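Local coordinates for N-acetyl-beta-D glucosaminidase (Rhizomucor miehei CAU432, PDB 4ZM6), which probably hydrolyses terminal N-acetyl-beta-D-glucosamine residues with its glycoside hydrolase family 3 part and transfers acetyl groups from acetyl-CoA to glucosamine with its GCN5-related part, at residues I690-Q694 with V828-Y832. Residues are numbered along the deposited sequence.
Sequences IGDLQ and VTKSY
Two strand ends, 690-692 and 830-832, run antiparallel with axes 4.6 Å apart and N-to-C directions at 154°. Val828 leads in from the loop, its CG1 4.1 Å from Leu693 CD1; Leu693 (chi1 m, chi2 t) points toward 828-832 and also sets CD1 4.0 Å from Ser831 CB. Thr829, just before the strand, has a non-extended psi (phi/psi -98/-29); its O accepts from Leu693 N at 2.8 Å (174°), extending the ladder beyond the strands. On the other segment, Asp692 OD1 accepts a weak hydrogen bond from Gln694 N (3.3 Å) as the chain turns off. Lys830 and Asp692 form a non-hydrogen-bonded pair, CA to CA 5.0 Å. Ser831 and Gly691 close one ring of the ladder: Gly691 N to Ser831 O 3.0 Å, Ser831 N to Gly691 O 2.9 Å. Tyr832 pairs with Ile690, non-hydrogen-bonded, CA to CA 5.1 Å, on the face of Asp692 and Lys830, but its ring packs on Phe790 and Trp784 instead. Strand 686-692, from the first acetyltransferase range, thus enters the sheet of the second between 830-836 and 847-857, consistent with GNAT-like halves sharing strands. Helix 811-825 covers Leu693, Val828 and Ser831 through Leu823; strand 794-802 runs parallel beside Lys830 and Tyr832.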
loop_
_atom_site.group_PDB
_atom_site.type_symbol
_atom_site.label_atom_id
_atom_site.label_comp_id
_atom_site.label_asym_id
_atom_site.label_seq_id
_atom_site.Cartn_x
_atom_site.Cartn_y
_atom_site.Cartn_z
ATOM N N ILE A 690 13.656 27.754 -33.924
ATOM C CA ILE A 690 15.107 27.955 -33.806
ATOM C C ILE A 690 15.512 29.212 -34.570
ATOM O O ILE A 690 15.015 29.468 -35.669
ATOM C CB ILE A 690 15.930 26.742 -34.301
ATOM C CG1 ILE A 690 17.434 27.019 -34.141
ATOM C CG2 ILE A 690 15.618 26.407 -35.754
ATOM C CD1 ILE A 690 18.322 25.826 -34.417
ATOM N N GLY A 691 16.412 29.996 -33.982
ATOM C CA GLY A 691 16.875 31.242 -34.593
ATOM C C GLY A 691 18.382 31.403 -34.525
ATOM O O GLY A 691 18.977 31.263 -33.457
ATOM N N ASP A 692 18.996 31.696 -35.670
ATOM C CA ASP A 692 20.422 32.013 -35.736
ATOM C C ASP A 692 20.653 33.459 -35.282
ATOM O O ASP A 692 20.012 34.379 -35.781
ATOM C CB ASP A 692 20.944 31.821 -37.162
ATOM C CG ASP A 692 22.436 32.060 -37.279
ATOM O OD1 ASP A 692 23.183 31.668 -36.358
ATOM O OD2 ASP A 692 22.868 32.638 -38.297
ATOM N N LEU A 693 21.559 33.647 -34.328
ATOM C CA LEU A 693 21.894 34.978 -33.828
ATOM C C LEU A 693 23.333 35.379 -34.165
ATOM O O LEU A 693 23.790 36.433 -33.733
ATOM C CB LEU A 693 21.686 35.040 -32.312
ATOM C CG LEU A 693 20.277 34.770 -31.783
ATOM C CD1 LEU A 693 20.238 34.977 -30.279
ATOM C CD2 LEU A 693 19.246 35.660 -32.458
ATOM N N GLN A 694 24.026 34.549 -34.949
ATOM C CA GLN A 694 25.444 34.750 -35.281
ATOM C C GLN A 694 25.779 36.229 -35.431
ATOM O O GLN A 694 26.636 36.752 -34.717
ATOM C CB GLN A 694 25.808 33.998 -36.571
ATOM C CG GLN A 694 26.925 32.975 -36.414
ATOM C CD GLN A 694 26.570 31.645 -37.061
ATOM O OE1 GLN A 694 26.326 31.578 -38.268
ATOM N NE2 GLN A 694 26.520 30.582 -36.260
ATOM N N VAL A 828 25.329 33.799 -27.466
ATOM C CA VAL A 828 24.420 32.785 -27.975
ATOM C C VAL A 828 24.342 32.872 -29.490
ATOM O O VAL A 828 24.032 33.927 -30.036
ATOM C CB VAL A 828 23.001 32.958 -27.401
ATOM C CG1 VAL A 828 22.024 32.000 -28.076
ATOM C CG2 VAL A 828 23.006 32.748 -25.893
ATOM N N THR A 829 24.622 31.755 -30.155
ATOM C CA THR A 829 24.516 31.656 -31.608
ATOM C C THR A 829 23.193 31.016 -32.072
ATOM O O THR A 829 22.710 31.330 -33.163
ATOM C CB THR A 829 25.700 30.857 -32.197
ATOM O OG1 THR A 829 25.775 29.567 -31.582
ATOM C CG2 THR A 829 27.007 31.584 -31.962
ATOM N N LYS A 830 22.613 30.129 -31.257
ATOM C CA LYS A 830 21.372 29.430 -31.616
ATOM C C LYS A 830 20.330 29.589 -30.514
ATOM O O LYS A 830 20.621 29.329 -29.353
ATOM C CB LYS A 830 21.657 27.948 -31.866
ATOM C CG LYS A 830 22.580 27.692 -33.052
ATOM C CD LYS A 830 23.143 26.274 -33.036
ATOM C CE LYS A 830 24.285 26.092 -34.029
ATOM N NZ LYS A 830 23.805 25.959 -35.432
ATOM N N SER A 831 19.117 30.003 -30.878
ATOM C CA SER A 831 18.100 30.403 -29.896
ATOM C C SER A 831 16.821 29.562 -29.972
ATOM O O SER A 831 16.303 29.305 -31.053
ATOM C CB SER A 831 17.759 31.883 -30.078
ATOM O OG SER A 831 16.820 32.315 -29.113
ATOM N N TYR A 832 16.305 29.179 -28.806
ATOM C CA TYR A 832 15.201 28.233 -28.677
ATOM C C TYR A 832 13.933 28.922 -28.191
ATOM O O TYR A 832 13.852 29.336 -27.037
ATOM C CB TYR A 832 15.614 27.156 -27.674
ATOM C CG TYR A 832 14.658 25.990 -27.464
ATOM C CD1 TYR A 832 14.113 25.287 -28.539
ATOM C CD2 TYR A 832 14.358 25.549 -26.179
ATOM C CE1 TYR A 832 13.269 24.206 -28.335
ATOM C CE2 TYR A 832 13.521 24.468 -25.967
ATOM C CZ TYR A 832 12.979 23.799 -27.044
ATOM O OH TYR A 832 12.150 22.725 -26.810
#